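Local structure of sister chromatid cohesion protein (Chaetomium thermophilum, 5T8V) at residues A[1294-1308]-A[1374-1388]. The protein probably loads cohesin onto chromatin, the helical-repeat fragment described here being the C-terminal part of the longer Scc2 protein. Sequence-based numbering, arbitrary orientation.
Sequences IHSLVAAMERLVAST and LLAIWEVRTYLRRLY
Leu1384 is a knob in the hole formed by Ile1294, Leu1297, Val1298 and Met1301; its CD1 lies 3.9 Å from Met1301 CE. That methyl reaches both Leu1384 and the Arg1381 backbone because the Met1301 chain bends at its end (chi3 -67°). Two turns back along helix 1364-1387, Ile1377 slides past Val1305 in the opposite direction and turns its CD1 onto Leu1304, while Leu1374 CD2 packs against the Val1305 backbone, 3.8 Å from its O. At the far end Ile1294 CD1 sits over one face of the Tyr1388 ring. These two helices of the C-terminal part of a HEAT-repeat protein run antiparallel, their short-segment axes 9.9 Å apart at closest and 150° between directions; helix 1243-1254 covers Leu1297, Met1301 and Leu1304.

A salt bridge borders this apolar seam: Arg1381 NE (3.0 Å, anti side) and NH2 (2.9 Å, from above the carboxylate plane) both bond Glu1302 OE2, bent to about 146°. Trp1378 CH2 covers one Arg1381 guanidinium face, Arg1385 CG the other. OE2 also lies over the Arg1385 guanidinium, with no N-H pointing at it. With an alanine at Glu1302, Arg1381 would probably lose its carboxylate mate and Arg1385 a nearby opposite charge. Apolar interlocking thus joins the helices, with one doubly gripped oxygen tying them along the flank.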
ATOM      1  N   ILE A1294      27.627  14.176 -19.631  1.00 72.48           N
ATOM      2  CA  ILE A1294      28.576  13.978 -18.540  1.00 71.49           C
ATOM      3  C   ILE A1294      29.915  13.477 -19.064  1.00 70.02           C
ATOM      4  O   ILE A1294      30.967  13.795 -18.496  1.00 68.89           O
ATOM      5  CB  ILE A1294      27.992  13.018 -17.484  1.00 74.67           C
ATOM      6  CG1 ILE A1294      29.013  12.761 -16.374  1.00 75.25           C
ATOM      7  CG2 ILE A1294      27.567  11.706 -18.123  1.00 77.62           C
ATOM      8  CD1 ILE A1294      28.452  12.010 -15.185  1.00 77.49           C
ATOM      9  N   HIS A1295      29.911  12.690 -20.142  1.00 82.59           N
ATOM     10  CA  HIS A1295      31.171  12.213 -20.706  1.00 82.54           C
ATOM     11  C   HIS A1295      31.978  13.368 -21.283  1.00 78.59           C
ATOM     12  O   HIS A1295      33.189  13.467 -21.056  1.00 77.56           O
ATOM     13  CB  HIS A1295      30.905  11.153 -21.776  1.00 86.47           C
ATOM     14  CG  HIS A1295      32.150  10.595 -22.394  1.00 89.51           C
ATOM     15  ND1 HIS A1295      33.107   9.925 -21.662  1.00 89.11           N
ATOM     16  CD2 HIS A1295      32.595  10.610 -23.673  1.00 90.10           C
ATOM     17  CE1 HIS A1295      34.088   9.550 -22.464  1.00 89.76           C
ATOM     18  NE2 HIS A1295      33.802   9.953 -23.689  1.00 89.96           N
ATOM     19  N   SER A1296      31.324  14.254 -22.037  1.00 71.68           N
ATOM     20  CA  SER A1296      32.007  15.440 -22.538  1.00 68.70           C
ATOM     21  C   SER A1296      32.408  16.367 -21.399  1.00 65.77           C
ATOM     22  O   SER A1296      33.418  17.074 -21.502  1.00 64.48           O
ATOM     23  CB  SER A1296      31.113  16.178 -23.535  1.00 68.59           C
ATOM     24  OG  SER A1296      30.767  15.338 -24.623  1.00 70.83           O
ATOM     25  N   LEU A1297      31.638  16.371 -20.310  1.00 56.36           N
ATOM     26  CA  LEU A1297      31.975  17.197 -19.156  1.00 54.10           C
ATOM     27  C   LEU A1297      33.266  16.717 -18.504  1.00 53.20           C
ATOM     28  O   LEU A1297      34.217  17.488 -18.341  1.00 51.74           O
ATOM     29  CB  LEU A1297      30.819  17.181 -18.152  1.00 53.56           C
ATOM     30  CG  LEU A1297      31.082  17.841 -16.794  1.00 51.80           C
ATOM     31  CD1 LEU A1297      31.498  19.293 -16.963  1.00 50.16           C
ATOM     32  CD2 LEU A1297      29.849  17.736 -15.907  1.00 51.82           C
ATOM     33  N   VAL A1298      33.318  15.437 -18.123  1.00 57.31           N
ATOM     34  CA  VAL A1298      34.530  14.897 -17.516  1.00 57.49           C
ATOM     35  C   VAL A1298      35.683  14.942 -18.506  1.00 56.95           C
ATOM     36  O   VAL A1298      36.852  15.012 -18.109  1.00 56.25           O
ATOM     37  CB  VAL A1298      34.288  13.465 -16.994  1.00 59.97           C
ATOM     38  CG1 VAL A1298      33.141  13.448 -15.990  1.00 60.16           C
ATOM     39  CG2 VAL A1298      34.016  12.503 -18.143  1.00 62.13           C
ATOM     40  N   ALA A1299      35.381  14.897 -19.806  1.00 63.87           N
ATOM     41  CA  ALA A1299      36.423  15.077 -20.809  1.00 64.00           C
ATOM     42  C   ALA A1299      37.005  16.482 -20.737  1.00 62.36           C
ATOM     43  O   ALA A1299      38.225  16.664 -20.820  1.00 62.14           O
ATOM     44  CB  ALA A1299      35.863  14.795 -22.204  1.00 64.73           C
ATOM     45  N   ALA A1300      36.145  17.489 -20.571  1.00 61.59           N
ATOM     46  CA  ALA A1300      36.627  18.861 -20.463  1.00 62.19           C
ATOM     47  C   ALA A1300      37.377  19.082 -19.157  1.00 61.31           C
ATOM     48  O   ALA A1300      38.349  19.846 -19.115  1.00 61.29           O
ATOM     49  CB  ALA A1300      35.457  19.837 -20.580  1.00 62.91           C
ATOM     50  N   MET A1301      36.940  18.427 -18.078  1.00 58.29           N
ATOM     51  CA  MET A1301      37.629  18.569 -16.799  1.00 57.03           C
ATOM     52  C   MET A1301      39.004  17.913 -16.842  1.00 57.32           C
ATOM     53  O   MET A1301      39.990  18.491 -16.371  1.00 56.76           O
ATOM     54  CB  MET A1301      36.778  17.971 -15.677  1.00 56.33           C
ATOM     55  CG  MET A1301      35.467  18.709 -15.438  1.00 55.05           C
ATOM     56  SD  MET A1301      34.609  18.191 -13.935  1.00 55.21           S
ATOM     57  CE  MET A1301      34.156  16.512 -14.349  1.00 56.48           C
ATOM     58  N   GLU A1302      39.092  16.705 -17.404  1.00 59.66           N
ATOM     59  CA  GLU A1302      40.392  16.068 -17.586  1.00 61.68           C
ATOM     60  C   GLU A1302      41.289  16.902 -18.493  1.00 63.35           C
ATOM     61  O   GLU A1302      42.493  17.030 -18.242  1.00 64.25           O
ATOM     62  CB  GLU A1302      40.211  14.662 -18.160  1.00 62.47           C
ATOM     63  CG  GLU A1302      39.512  13.689 -17.225  1.00 62.38           C
ATOM     64  CD  GLU A1302      39.186  12.369 -17.900  1.00 63.60           C
ATOM     65  OE1 GLU A1302      39.498  12.219 -19.099  1.00 63.69           O
ATOM     66  OE2 GLU A1302      38.617  11.481 -17.230  1.00 64.43           O
ATOM     67  N   ARG A1303      40.719  17.476 -19.555  1.00 63.90           N
ATOM     68  CA  ARG A1303      41.505  18.301 -20.466  1.00 64.97           C
ATOM     69  C   ARG A1303      42.071  19.520 -19.747  1.00 63.86           C
ATOM     70  O   ARG A1303      43.265  19.825 -19.854  1.00 63.95           O
ATOM     71  CB  ARG A1303      40.640  18.716 -21.659  1.00 66.42           C
ATOM     72  CG  ARG A1303      41.387  19.470 -22.750  1.00 68.14           C
ATOM     73  CD  ARG A1303      40.608  19.491 -24.062  1.00 69.36           C
ATOM     74  NE  ARG A1303      39.251  20.020 -23.901  1.00 68.97           N
ATOM     75  CZ  ARG A1303      38.145  19.283 -23.809  1.00 68.74           C
ATOM     76  NH1 ARG A1303      38.199  17.958 -23.865  1.00 69.44           N
ATOM     77  NH2 ARG A1303      36.969  19.880 -23.664  1.00 67.70           N
ATOM     78  N   LEU A1304      41.226  20.226 -18.993  1.00 55.73           N
ATOM     79  CA  LEU A1304      41.687  21.394 -18.248  1.00 56.66           C
ATOM     80  C   LEU A1304      42.757  21.012 -17.234  1.00 57.92           C
ATOM     81  O   LEU A1304      43.837  21.613 -17.194  1.00 57.85           O
ATOM     82  CB  LEU A1304      40.504  22.066 -17.548  1.00 55.25           C
ATOM     83  CG  LEU A1304      40.852  23.101 -16.473  1.00 54.93           C
ATOM     84  CD1 LEU A1304      41.737  24.208 -17.035  1.00 55.77           C
ATOM     85  CD2 LEU A1304      39.584  23.682 -15.868  1.00 53.95           C
ATOM     86  N   VAL A1305      42.468  20.015 -16.395  1.00 68.80           N
ATOM     87  CA  VAL A1305      43.416  19.610 -15.361  1.00 70.63           C
ATOM     88  C   VAL A1305      44.755  19.235 -15.981  1.00 73.79           C
ATOM     89  O   VAL A1305      45.818  19.626 -15.484  1.00 77.40           O
ATOM     90  CB  VAL A1305      42.824  18.455 -14.529  1.00 69.02           C
ATOM     91  CG1 VAL A1305      43.868  17.853 -13.602  1.00 69.74           C
ATOM     92  CG2 VAL A1305      41.627  18.946 -13.725  1.00 67.79           C
ATOM     93  N   ALA A1306      44.730  18.474 -17.078  1.00 61.99           N
ATOM     94  CA  ALA A1306      45.967  18.060 -17.727  1.00 63.93           C
ATOM     95  C   ALA A1306      46.661  19.210 -18.448  1.00 66.14           C
ATOM     96  O   ALA A1306      47.862  19.117 -18.720  1.00 67.73           O
ATOM     97  CB  ALA A1306      45.690  16.924 -18.713  1.00 63.89           C
ATOM     98  N   SER A1307      45.938  20.286 -18.763  1.00 80.94           N
ATOM     99  CA  SER A1307      46.535  21.430 -19.443  1.00 83.01           C
ATOM    100  C   SER A1307      47.192  22.400 -18.465  1.00 86.27           C
ATOM    101  O   SER A1307      48.377  22.720 -18.606  1.00 83.57           O
ATOM    102  CB  SER A1307      45.473  22.155 -20.275  1.00 80.81           C
ATOM    103  OG  SER A1307      44.999  21.332 -21.328  1.00 81.01           O
ATOM    104  N   THR A1308      46.441  22.873 -17.466  1.00 63.97           N
ATOM    105  CA  THR A1308      46.974  23.862 -16.535  1.00 68.44           C
ATOM    106  C   THR A1308      47.760  23.206 -15.406  1.00 69.74           C
ATOM    107  O   THR A1308      48.800  23.729 -14.979  1.00 72.58           O
ATOM    108  CB  THR A1308      45.836  24.706 -15.961  1.00 68.95           C
ATOM    109  OG1 THR A1308      45.018  25.197 -17.031  1.00 68.79           O
ATOM    110  CG2 THR A1308      46.388  25.884 -15.171  1.00 70.27           C
ATOM    111  N   LEU A1374      42.534  22.449  -8.771  1.00 53.17           N
ATOM    112  CA  LEU A1374      42.697  21.235  -9.565  1.00 52.64           C
ATOM    113  C   LEU A1374      42.331  19.989  -8.768  1.00 53.62           C
ATOM    114  O   LEU A1374      41.663  19.089  -9.290  1.00 52.85           O
ATOM    115  CB  LEU A1374      44.128  21.131 -10.086  1.00 53.47           C
ATOM    116  CG  LEU A1374      44.570  22.234 -11.049  1.00 52.69           C
ATOM    117  CD1 LEU A1374      45.464  23.212 -10.333  1.00 54.24           C
ATOM    118  CD2 LEU A1374      45.270  21.650 -12.258  1.00 52.44           C
ATOM    119  N   LEU A1375      42.766  19.908  -7.507  1.00 64.93           N
ATOM    120  CA  LEU A1375      42.421  18.746  -6.692  1.00 66.21           C
ATOM    121  C   LEU A1375      40.912  18.618  -6.528  1.00 66.23           C
ATOM    122  O   LEU A1375      40.374  17.505  -6.521  1.00 66.02           O
ATOM    123  CB  LEU A1375      43.102  18.832  -5.326  1.00 67.51           C
ATOM    124  CG  LEU A1375      44.608  18.557  -5.307  1.00 69.01           C
ATOM    125  CD1 LEU A1375      45.381  19.834  -5.085  1.00 69.67           C
ATOM    126  CD2 LEU A1375      44.961  17.534  -4.244  1.00 70.74           C
ATOM    127  N   ALA A1376      40.212  19.747  -6.393  1.00 55.90           N
ATOM    128  CA  ALA A1376      38.757  19.706  -6.298  1.00 55.79           C
ATOM    129  C   ALA A1376      38.138  19.239  -7.611  1.00 54.68           C
ATOM    130  O   ALA A1376      37.256  18.369  -7.621  1.00 54.54           O
ATOM    131  CB  ALA A1376      38.223  21.083  -5.905  1.00 55.48           C
ATOM    132  N   ILE A1377      38.593  19.809  -8.731  1.00 68.66           N
ATOM    133  CA  ILE A1377      38.105  19.382 -10.042  1.00 66.05           C
ATOM    134  C   ILE A1377      38.233  17.873 -10.181  1.00 67.17           C
ATOM    135  O   ILE A1377      37.264  17.175 -10.500  1.00 68.56           O
ATOM    136  CB  ILE A1377      38.868  20.110 -11.166  1.00 63.62           C
ATOM    137  CG1 ILE A1377      38.579  21.611 -11.134  1.00 62.13           C
ATOM    138  CG2 ILE A1377      38.480  19.541 -12.533  1.00 62.35           C
ATOM    139  CD1 ILE A1377      39.501  22.422 -12.025  1.00 61.28           C
ATOM    140  N   TRP A1378      39.438  17.346  -9.949  1.00 59.98           N
ATOM    141  CA  TRP A1378      39.655  15.914 -10.108  1.00 59.84           C
ATOM    142  C   TRP A1378      38.839  15.108  -9.106  1.00 60.66           C
ATOM    143  O   TRP A1378      38.391  14.001  -9.424  1.00 60.44           O
ATOM    144  CB  TRP A1378      41.140  15.583  -9.961  1.00 60.75           C
ATOM    145  CG  TRP A1378      41.442  14.153 -10.269  1.00 61.42           C
ATOM    146  CD1 TRP A1378      41.571  13.130  -9.377  1.00 63.18           C
ATOM    147  CD2 TRP A1378      41.639  13.581 -11.568  1.00 60.92           C
ATOM    148  NE1 TRP A1378      41.842  11.957 -10.038  1.00 63.80           N
ATOM    149  CE2 TRP A1378      41.889  12.207 -11.384  1.00 62.42           C
ATOM    150  CE3 TRP A1378      41.632  14.099 -12.868  1.00 59.57           C
ATOM    151  CZ2 TRP A1378      42.131  11.344 -12.451  1.00 62.68           C
ATOM    152  CZ3 TRP A1378      41.871  13.241 -13.924  1.00 59.71           C
ATOM    153  CH2 TRP A1378      42.117  11.879 -13.711  1.00 61.23           C
ATOM    154  N   GLU A1379      38.644  15.633  -7.896  1.00 54.78           N
ATOM    155  CA  GLU A1379      37.799  14.949  -6.922  1.00 56.88           C
ATOM    156  C   GLU A1379      36.393  14.755  -7.475  1.00 57.66           C
ATOM    157  O   GLU A1379      35.876  13.630  -7.514  1.00 58.47           O
ATOM    158  CB  GLU A1379      37.766  15.738  -5.613  1.00 58.24           C
ATOM    159  CG  GLU A1379      36.955  15.082  -4.501  1.00 60.35           C
ATOM    160  CD  GLU A1379      37.535  13.750  -4.061  1.00 61.60           C
ATOM    161  OE1 GLU A1379      38.738  13.514  -4.306  1.00 61.82           O
ATOM    162  OE2 GLU A1379      36.788  12.938  -3.471  1.00 62.63           O
ATOM    163  N   VAL A1380      35.761  15.844  -7.920  1.00 58.73           N
ATOM    164  CA  VAL A1380      34.435  15.732  -8.522  1.00 59.55           C
ATOM    165  C   VAL A1380      34.481  14.812  -9.736  1.00 60.13           C
ATOM    166  O   VAL A1380      33.532  14.069 -10.005  1.00 60.90           O
ATOM    167  CB  VAL A1380      33.894  17.126  -8.890  1.00 58.49           C
ATOM    168  CG1 VAL A1380      32.573  17.011  -9.650  1.00 57.59           C
ATOM    169  CG2 VAL A1380      33.708  17.966  -7.636  1.00 59.94           C
ATOM    170  N   ARG A1381      35.582  14.851 -10.488  1.00 64.28           N
ATOM    171  CA  ARG A1381      35.712  14.009 -11.670  1.00 64.60           C
ATOM    172  C   ARG A1381      35.606  12.536 -11.300  1.00 68.36           C
ATOM    173  O   ARG A1381      34.763  11.806 -11.833  1.00 69.04           O
ATOM    174  CB  ARG A1381      37.039  14.305 -12.375  1.00 63.20           C
ATOM    175  CG  ARG A1381      37.352  13.395 -13.553  1.00 62.52           C
ATOM    176  CD  ARG A1381      38.250  12.233 -13.145  1.00 64.37           C
ATOM    177  NE  ARG A1381      38.622  11.396 -14.280  1.00 64.13           N
ATOM    178  CZ  ARG A1381      39.240  10.223 -14.172  1.00 65.25           C
ATOM    179  NH1 ARG A1381      39.556   9.741 -12.977  1.00 66.81           N
ATOM    180  NH2 ARG A1381      39.538   9.528 -15.260  1.00 65.26           N
ATOM    181  N   THR A1382      36.456  12.080 -10.378  1.00 89.55           N
ATOM    182  CA  THR A1382      36.379  10.695  -9.926  1.00 93.00           C
ATOM    183  C   THR A1382      35.000  10.384  -9.362  1.00 94.03           C
ATOM    184  O   THR A1382      34.440   9.310  -9.623  1.00 96.93           O
ATOM    185  CB  THR A1382      37.457  10.421  -8.875  1.00 96.29           C
ATOM    186  OG1 THR A1382      37.244  11.265  -7.737  1.00 99.03           O
ATOM    187  CG2 THR A1382      38.845  10.677  -9.445  1.00 95.09           C
ATOM    188  N   TYR A1383      34.432  11.316  -8.592  1.00 72.04           N
ATOM    189  CA  TYR A1383      33.103  11.094  -8.033  1.00 73.86           C
ATOM    190  C   TYR A1383      32.077  10.833  -9.129  1.00 73.31           C
ATOM    191  O   TYR A1383      31.164  10.021  -8.952  1.00 73.89           O
ATOM    192  CB  TYR A1383      32.680  12.290  -7.184  1.00 73.79           C
ATOM    193  CG  TYR A1383      31.233  12.231  -6.749  1.00 73.98           C
ATOM    194  CD1 TYR A1383      30.821  11.354  -5.755  1.00 76.07           C
ATOM    195  CD2 TYR A1383      30.278  13.050  -7.337  1.00 71.88           C
ATOM    196  CE1 TYR A1383      29.499  11.294  -5.356  1.00 76.55           C
ATOM    197  CE2 TYR A1383      28.954  12.999  -6.944  1.00 72.09           C
ATOM    198  CZ  TYR A1383      28.569  12.119  -5.954  1.00 74.80           C
ATOM    199  OH  TYR A1383      27.250  12.064  -5.560  1.00 76.22           O
ATOM    200  N   LEU A1384      32.206  11.517 -10.268  1.00 63.15           N
ATOM    201  CA  LEU A1384      31.285  11.286 -11.376  1.00 63.21           C
ATOM    202  C   LEU A1384      31.587   9.968 -12.077  1.00 62.22           C
ATOM    203  O   LEU A1384      30.668   9.216 -12.421  1.00 62.73           O
ATOM    204  CB  LEU A1384      31.354  12.444 -12.373  1.00 62.65           C
ATOM    205  CG  LEU A1384      30.911  13.831 -11.898  1.00 62.87           C
ATOM    206  CD1 LEU A1384      30.935  14.813 -13.062  1.00 61.23           C
ATOM    207  CD2 LEU A1384      29.532  13.799 -11.256  1.00 64.44           C
ATOM    208  N   ARG A1385      32.870   9.672 -12.299  1.00 95.81           N
ATOM    209  CA  ARG A1385      33.241   8.431 -12.970  1.00 97.23           C
ATOM    210  C   ARG A1385      32.715   7.220 -12.210  1.00100.65           C
ATOM    211  O   ARG A1385      32.263   6.245 -12.821  1.00101.78           O
ATOM    212  CB  ARG A1385      34.760   8.353 -13.121  1.00 98.28           C
ATOM    213  CG  ARG A1385      35.368   9.506 -13.910  1.00 96.26           C
ATOM    214  CD  ARG A1385      35.156   9.351 -15.405  1.00 96.50           C
ATOM    215  NE  ARG A1385      36.102   8.410 -15.999  1.00 98.53           N
ATOM    216  CZ  ARG A1385      36.209   8.177 -17.304  1.00 99.06           C
ATOM    217  NH1 ARG A1385      37.102   7.305 -17.750  1.00100.84           N
ATOM    218  NH2 ARG A1385      35.426   8.816 -18.166  1.00 97.75           N
ATOM    219  N   ARG A1386      32.762   7.264 -10.877  1.00 85.00           N
ATOM    220  CA  ARG A1386      32.237   6.157 -10.087  1.00 88.63           C
ATOM    221  C   ARG A1386      30.731   6.267  -9.880  1.00 88.34           C
ATOM    222  O   ARG A1386      30.060   5.245  -9.700  1.00 90.13           O
ATOM    223  CB  ARG A1386      32.947   6.089  -8.733  1.00 91.44           C
ATOM    224  CG  ARG A1386      32.474   4.938  -7.853  1.00 94.64           C
ATOM    225  CD  ARG A1386      33.635   4.121  -7.304  1.00 96.51           C
ATOM    226  NE  ARG A1386      33.178   2.879  -6.686  1.00100.06           N
ATOM    227  CZ  ARG A1386      33.983   1.943  -6.190  1.00103.73           C
ATOM    228  NH1 ARG A1386      35.299   2.097  -6.235  1.00104.18           N
ATOM    229  NH2 ARG A1386      33.468   0.847  -5.648  1.00107.20           N
ATOM    230  N   LEU A1387      30.185   7.484  -9.909  1.00102.43           N
ATOM    231  CA  LEU A1387      28.756   7.670  -9.686  1.00103.57           C
ATOM    232  C   LEU A1387      27.914   7.187 -10.859  1.00104.35           C
ATOM    233  O   LEU A1387      26.704   6.996 -10.697  1.00105.31           O
ATOM    234  CB  LEU A1387      28.457   9.147  -9.409  1.00102.02           C
ATOM    235  CG  LEU A1387      26.982   9.540  -9.276  1.00101.93           C
ATOM    236  CD1 LEU A1387      26.325   8.784  -8.134  1.00104.88           C
ATOM    237  CD2 LEU A1387      26.842  11.037  -9.074  1.00 99.73           C
ATOM    238  N   TYR A1388      28.518   6.988 -12.029  1.00100.85           N
ATOM    239  CA  TYR A1388      27.784   6.533 -13.203  1.00101.11           C
ATOM    240  C   TYR A1388      28.417   5.274 -13.780  1.00102.80           C
ATOM    241  O   TYR A1388      27.968   4.159 -13.490  1.00104.60           O
ATOM    242  CB  TYR A1388      27.725   7.642 -14.256  1.00 98.09           C
ATOM    243  CG  TYR A1388      26.825   8.796 -13.872  1.00 96.37           C
ATOM    244  CD1 TYR A1388      27.291   9.831 -13.070  1.00 95.17           C
ATOM    245  CD2 TYR A1388      25.508   8.852 -14.310  1.00 96.05           C
ATOM    246  CE1 TYR A1388      26.471  10.888 -12.716  1.00 93.95           C
ATOM    247  CE2 TYR A1388      24.682   9.903 -13.961  1.00 94.83           C
ATOM    248  CZ  TYR A1388      25.167  10.919 -13.164  1.00 93.93           C
ATOM    249  OH  TYR A1388      24.348  11.969 -12.813  1.00 93.37           O
TER